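Long-range contact in putative alpha-galactosidase (Bacteroides fragilis, PDB 4NZJ), which probably releases terminal, non-reducing alpha-D-galactose from alpha-D-galactosides by hydrolysis: residues T122-Y136 with V364-P378. Numbering follows the deposited sequence.
Sequences TADAMITNGMRDLGY and VRNMNDSTLKILLDP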
loop_
_atom_site.group_PDB
_atom_site.type_symbol
_atom_site.label_atom_id
_atom_site.label_comp_id
_atom_site.label_asym_id
_atom_site.label_seq_id
_atom_site.Cartn_x
_atom_site.Cartn_y
_atom_site.Cartn_z
ATOM N N THR A 122 -0.570 -17.573 -3.952
ATOM C CA THR A 122 -1.028 -16.248 -3.586
ATOM C C THR A 122 -0.969 -15.292 -4.782
ATOM O O THR A 122 -1.941 -14.583 -5.048
ATOM C CB THR A 122 -0.226 -15.711 -2.389
ATOM O OG1 THR A 122 -0.501 -16.529 -1.245
ATOM C CG2 THR A 122 -0.585 -14.267 -2.091
ATOM N N ALA A 123 0.153 -15.283 -5.499
ATOM C CA ALA A 123 0.280 -14.497 -6.733
ATOM C C ALA A 123 -0.816 -14.859 -7.748
ATOM O O ALA A 123 -1.463 -13.976 -8.315
ATOM C CB ALA A 123 1.657 -14.695 -7.352
ATOM N N ASP A 124 -1.030 -16.152 -7.967
ATOM C CA ASP A 124 -2.051 -16.611 -8.914
ATOM C C ASP A 124 -3.440 -16.095 -8.521
ATOM O O ASP A 124 -4.223 -15.667 -9.375
ATOM C CB ASP A 124 -2.088 -18.139 -8.962
ATOM C CG ASP A 124 -0.859 -18.752 -9.628
ATOM O OD1 ASP A 124 -0.038 -18.022 -10.217
ATOM O OD2 ASP A 124 -0.726 -19.995 -9.569
ATOM N N ALA A 125 -3.737 -16.134 -7.225
ATOM C CA ALA A 125 -5.039 -15.693 -6.726
ATOM C C ALA A 125 -5.234 -14.190 -6.901
ATOM O O ALA A 125 -6.335 -13.738 -7.203
ATOM C CB ALA A 125 -5.208 -16.080 -5.265
HETATM N N MSE A 126 -4.164 -13.422 -6.719
HETATM C CA MSE A 126 -4.233 -11.965 -6.878
HETATM C C MSE A 126 -4.484 -11.582 -8.320
HETATM O O MSE A 126 -5.099 -10.544 -8.600
HETATM C CB MSE A 126 -2.963 -11.320 -6.332
HETATM C CG MSE A 126 -3.006 -11.353 -4.809
HETATM SE SE MSE A 126 -1.286 -10.859 -3.992
HETATM C CE MSE A 126 -1.281 -8.938 -4.403
ATOM N N ILE A 127 -4.036 -12.414 -9.253
ATOM C CA ILE A 127 -4.358 -12.206 -10.665
ATOM C C ILE A 127 -5.843 -12.440 -10.922
ATOM O O ILE A 127 -6.507 -11.627 -11.570
ATOM C CB ILE A 127 -3.514 -13.119 -11.579
ATOM C CG1 ILE A 127 -2.036 -12.724 -11.486
ATOM C CG2 ILE A 127 -3.999 -13.046 -13.026
ATOM C CD1 ILE A 127 -1.107 -13.676 -12.194
ATOM N N THR A 128 -6.365 -13.550 -10.415
ATOM C CA THR A 128 -7.727 -13.962 -10.742
ATOM C C THR A 128 -8.809 -13.337 -9.859
ATOM O O THR A 128 -9.981 -13.345 -10.247
ATOM C CB THR A 128 -7.866 -15.497 -10.720
ATOM O OG1 THR A 128 -7.534 -15.996 -9.423
ATOM C CG2 THR A 128 -6.933 -16.118 -11.738
ATOM N N ASN A 129 -8.449 -12.790 -8.698
ATOM C CA ASN A 129 -9.467 -12.201 -7.817
ATOM C C ASN A 129 -9.710 -10.709 -8.039
ATOM O O ASN A 129 -10.600 -10.140 -7.422
ATOM C CB ASN A 129 -9.205 -12.508 -6.330
ATOM C CG ASN A 129 -8.015 -11.765 -5.747
ATOM O OD1 ASN A 129 -7.467 -10.833 -6.337
ATOM N ND2 ASN A 129 -7.607 -12.186 -4.554
ATOM N N GLY A 130 -8.923 -10.093 -8.918
ATOM C CA GLY A 130 -9.075 -8.680 -9.230
ATOM C C GLY A 130 -8.044 -7.767 -8.599
ATOM O O GLY A 130 -7.911 -6.614 -9.023
HETATM N N MSE A 131 -7.305 -8.251 -7.600
HETATM C CA MSE A 131 -6.399 -7.373 -6.850
HETATM C C MSE A 131 -5.313 -6.789 -7.727
HETATM O O MSE A 131 -5.013 -5.595 -7.639
HETATM C CB MSE A 131 -5.814 -8.078 -5.621
HETATM C CG MSE A 131 -6.893 -8.230 -4.557
HETATM SE SE MSE A 131 -6.215 -9.190 -2.978
HETATM C CE MSE A 131 -4.947 -7.847 -2.322
ATOM N N ARG A 132 -4.709 -7.599 -8.582
ATOM C CA ARG A 132 -3.670 -7.074 -9.470
ATOM C C ARG A 132 -4.212 -5.947 -10.355
ATOM O O ARG A 132 -3.534 -4.944 -10.582
ATOM C CB ARG A 132 -3.044 -8.174 -10.322
ATOM C CG ARG A 132 -1.824 -7.695 -11.099
ATOM C CD ARG A 132 -1.207 -8.765 -11.987
ATOM N NE ARG A 132 -2.099 -9.165 -13.069
ATOM C CZ ARG A 132 -1.725 -9.872 -14.134
ATOM N NH1 ARG A 132 -0.467 -10.271 -14.280
ATOM N NH2 ARG A 132 -2.619 -10.182 -15.064
ATOM N N ASP A 133 -5.453 -6.081 -10.814
ATOM C CA ASP A 133 -6.038 -5.059 -11.687
ATOM C C ASP A 133 -6.511 -3.799 -10.978
ATOM O O ASP A 133 -6.874 -2.826 -11.639
ATOM C CB ASP A 133 -7.132 -5.670 -12.550
ATOM C CG ASP A 133 -6.552 -6.530 -13.625
ATOM O OD1 ASP A 133 -5.837 -5.966 -14.474
ATOM O OD2 ASP A 133 -6.751 -7.762 -13.592
ATOM N N LEU A 134 -6.486 -3.810 -9.647
ATOM C CA LEU A 134 -6.754 -2.604 -8.869
ATOM C C LEU A 134 -5.484 -1.985 -8.286
ATOM O O LEU A 134 -5.565 -1.015 -7.535
ATOM C CB LEU A 134 -7.796 -2.873 -7.768
ATOM C CG LEU A 134 -9.258 -2.618 -8.154
ATOM C CD1 LEU A 134 -9.516 -1.155 -8.493
ATOM C CD2 LEU A 134 -9.674 -3.516 -9.303
ATOM N N GLY A 135 -4.321 -2.541 -8.634
ATOM C CA GLY A 135 -3.033 -1.922 -8.300
ATOM C C GLY A 135 -2.203 -2.624 -7.239
ATOM O O GLY A 135 -1.076 -2.208 -6.961
ATOM N N TYR A 136 -2.741 -3.685 -6.643
ATOM C CA TYR A 136 -1.984 -4.455 -5.652
ATOM C C TYR A 136 -0.836 -5.151 -6.374
ATOM O O TYR A 136 -1.071 -5.951 -7.287
ATOM C CB TYR A 136 -2.879 -5.469 -4.944
ATOM C CG TYR A 136 -3.945 -4.846 -4.064
ATOM C CD1 TYR A 136 -3.699 -4.568 -2.724
ATOM C CD2 TYR A 136 -5.209 -4.545 -4.567
ATOM C CE1 TYR A 136 -4.676 -4.015 -1.917
ATOM C CE2 TYR A 136 -6.188 -3.982 -3.769
ATOM C CZ TYR A 136 -5.918 -3.718 -2.444
ATOM O OH TYR A 136 -6.896 -3.160 -1.651
ATOM N N VAL A 364 -5.371 -14.179 0.718
ATOM C CA VAL A 364 -6.019 -13.672 -0.492
ATOM C C VAL A 364 -6.449 -14.768 -1.476
ATOM O O VAL A 364 -7.015 -14.473 -2.525
ATOM C CB VAL A 364 -5.160 -12.590 -1.203
ATOM C CG1 VAL A 364 -4.964 -11.383 -0.297
ATOM C CG2 VAL A 364 -3.823 -13.150 -1.649
ATOM N N ARG A 365 -6.207 -16.033 -1.131
ATOM C CA ARG A 365 -6.599 -17.152 -1.983
ATOM C C ARG A 365 -8.072 -17.539 -1.853
ATOM O O ARG A 365 -8.626 -18.136 -2.777
ATOM C CB ARG A 365 -5.772 -18.390 -1.651
ATOM C CG ARG A 365 -4.270 -18.234 -1.834
ATOM C CD ARG A 365 -3.543 -19.460 -1.311
ATOM N NE ARG A 365 -3.801 -19.655 0.114
ATOM C CZ ARG A 365 -3.518 -20.761 0.798
ATOM N NH1 ARG A 365 -2.960 -21.813 0.210
ATOM N NH2 ARG A 365 -3.815 -20.816 2.090
ATOM N N ASN A 366 -8.693 -17.231 -0.713
ATOM C CA ASN A 366 -10.036 -17.734 -0.415
ATOM C C ASN A 366 -10.923 -16.699 0.278
ATOM O O ASN A 366 -11.665 -17.013 1.214
ATOM C CB ASN A 366 -9.930 -19.023 0.412
ATOM C CG ASN A 366 -8.870 -18.934 1.493
ATOM O OD1 ASN A 366 -8.888 -18.015 2.312
ATOM N ND2 ASN A 366 -7.926 -19.881 1.490
HETATM N N MSE A 367 -10.870 -15.466 -0.205
HETATM C CA MSE A 367 -11.704 -14.419 0.372
HETATM C C MSE A 367 -13.093 -14.486 -0.184
HETATM O O MSE A 367 -13.325 -15.045 -1.263
HETATM C CB MSE A 367 -11.093 -13.059 0.126
HETATM C CG MSE A 367 -9.767 -13.037 0.858
HETATM SE SE MSE A 367 -9.097 -11.207 0.903
HETATM C CE MSE A 367 -8.651 -11.021 -1.006
ATOM N N ASN A 368 -14.041 -13.946 0.574
ATOM C CA ASN A 368 -15.410 -13.888 0.078
ATOM C C ASN A 368 -15.653 -12.604 -0.704
ATOM O O ASN A 368 -14.833 -11.673 -0.689
ATOM C CB ASN A 368 -16.445 -14.100 1.191
ATOM C CG ASN A 368 -16.391 -13.037 2.271
ATOM O OD1 ASN A 368 -15.947 -11.913 2.045
ATOM N ND2 ASN A 368 -16.867 -13.395 3.459
ATOM N N ASP A 369 -16.760 -12.592 -1.437
ATOM C CA ASP A 369 -17.153 -11.455 -2.260
ATOM C C ASP A 369 -17.201 -10.155 -1.473
ATOM O O ASP A 369 -16.751 -9.121 -1.958
ATOM C CB ASP A 369 -18.519 -11.743 -2.892
ATOM C CG ASP A 369 -18.999 -10.623 -3.807
ATOM O OD1 ASP A 369 -19.585 -9.638 -3.310
ATOM O OD2 ASP A 369 -18.803 -10.746 -5.033
ATOM N N SER A 370 -17.725 -10.212 -0.252
ATOM C CA SER A 370 -17.871 -9.010 0.567
ATOM C C SER A 370 -16.520 -8.394 0.924
ATOM O O SER A 370 -16.390 -7.169 0.981
ATOM C CB SER A 370 -18.681 -9.304 1.834
ATOM O OG SER A 370 -20.046 -9.518 1.521
ATOM N N THR A 371 -15.512 -9.241 1.145
ATOM C CA THR A 371 -14.163 -8.782 1.441
ATOM C C THR A 371 -13.532 -8.139 0.203
ATOM O O THR A 371 -12.930 -7.079 0.289
ATOM C CB THR A 371 -13.293 -9.941 1.973
ATOM O OG1 THR A 371 -13.868 -10.425 3.194
ATOM C CG2 THR A 371 -11.865 -9.510 2.214
ATOM N N LEU A 372 -13.689 -8.782 -0.950
ATOM C CA LEU A 372 -13.160 -8.230 -2.194
ATOM C C LEU A 372 -13.884 -6.939 -2.595
ATOM O O LEU A 372 -13.268 -6.050 -3.174
ATOM C CB LEU A 372 -13.206 -9.272 -3.315
ATOM C CG LEU A 372 -12.087 -10.312 -3.164
ATOM C CD1 LEU A 372 -12.429 -11.595 -3.889
ATOM C CD2 LEU A 372 -10.752 -9.773 -3.650
ATOM N N LYS A 373 -15.163 -6.814 -2.248
ATOM C CA LYS A 373 -15.900 -5.584 -2.541
ATOM C C LYS A 373 -15.232 -4.392 -1.861
ATOM O O LYS A 373 -15.182 -3.293 -2.418
ATOM C CB LYS A 373 -17.372 -5.702 -2.106
ATOM C CG LYS A 373 -18.221 -4.473 -2.412
ATOM C CD LYS A 373 -19.659 -4.661 -1.945
ATOM N N ILE A 374 -14.711 -4.616 -0.659
ATOM C CA ILE A 374 -13.998 -3.578 0.066
ATOM C C ILE A 374 -12.625 -3.334 -0.561
ATOM O O ILE A 374 -12.300 -2.208 -0.943
ATOM C CB ILE A 374 -13.839 -3.934 1.559
ATOM C CG1 ILE A 374 -15.216 -4.009 2.230
ATOM C CG2 ILE A 374 -12.935 -2.922 2.248
ATOM C CD1 ILE A 374 -15.204 -4.666 3.597
ATOM N N LEU A 375 -11.820 -4.389 -0.679
ATOM C CA LEU A 375 -10.428 -4.247 -1.117
ATOM C C LEU A 375 -10.268 -3.763 -2.562
ATOM O O LEU A 375 -9.214 -3.233 -2.922
ATOM C CB LEU A 375 -9.683 -5.570 -0.931
ATOM C CG LEU A 375 -9.505 -6.038 0.509
ATOM C CD1 LEU A 375 -8.877 -7.418 0.511
ATOM C CD2 LEU A 375 -8.641 -5.063 1.290
ATOM N N LEU A 376 -11.300 -3.945 -3.385
ATOM C CA LEU A 376 -11.243 -3.572 -4.799
ATOM C C LEU A 376 -12.004 -2.283 -5.123
ATOM O O LEU A 376 -12.245 -1.992 -6.292
ATOM C CB LEU A 376 -11.799 -4.701 -5.660
ATOM C CG LEU A 376 -11.121 -6.064 -5.528
ATOM C CD1 LEU A 376 -11.809 -7.066 -6.441
ATOM C CD2 LEU A 376 -9.638 -5.956 -5.844
ATOM N N ASP A 377 -12.358 -1.509 -4.103
ATOM C CA ASP A 377 -13.168 -0.296 -4.290
ATOM C C ASP A 377 -12.384 0.715 -5.136
ATOM O O ASP A 377 -11.396 1.264 -4.661
ATOM C CB ASP A 377 -13.526 0.292 -2.926
ATOM C CG ASP A 377 -14.525 1.416 -3.018
ATOM O OD1 ASP A 377 -14.265 2.390 -3.753
ATOM O OD2 ASP A 377 -15.572 1.323 -2.340
ATOM N N PRO A 378 -12.809 0.956 -6.395
ATOM C CA PRO A 378 -11.949 1.760 -7.276
ATOM C C PRO A 378 -11.819 3.230 -6.876
ATOM O O PRO A 378 -10.753 3.815 -7.054
ATOM C CB PRO A 378 -12.620 1.651 -8.648
ATOM C CG PRO A 378 -13.631 0.563 -8.533
ATOM C CD PRO A 378 -14.011 0.466 -7.095
HETATM O O HOH W 1 -2.665 -15.604 0.674
#
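Val364 sets its two methyls against different side chains of 122-136: its CG1 lies 3.7 Å from Met131 SE, while CG2 packs on Met126 CG and presses against Thr122 CG2 at 3.5 Å, tighter than usual for two carbons. A bend at chi3 (68°) turns the end of Met131 back, setting CE over one face of the Tyr136 ring, offset toward its rim. Leu375 O lies at the edge of that ring and accepts from Tyr136 OH at 2.6 Å, in the carbonyl plane and on a lone pair. Leu376 wedges in beside it, CD1 against Asn129 O (3.4 Å) and CD2 against Gly130 and Met131. With chi1 at 71°, Asn129 CG sits between the backbone N and the carbonyl carbon, from where OD1 accepts from Met131 N in an Asx turn; its ND2 makes only a weak, bent bond to Val364 O (3.1 Å, 124°). A water accepts from Val364 N and donates to Thr122 OG1, whose hydroxyl is also hydrogen-bonded to Leu118 O. In the TIM barrel, strands 102-105 and 358-360 are neighbours, and Thr122, Met126 and Val364 all touch Trp104 of strand 102-105. Van der Waals packing of apolar side chains thus makes up most of the contact, and directional bonding comes down to one firm bond to a carbonyl at the last turn of helix 369-375, one weak amide bond and a bridging water.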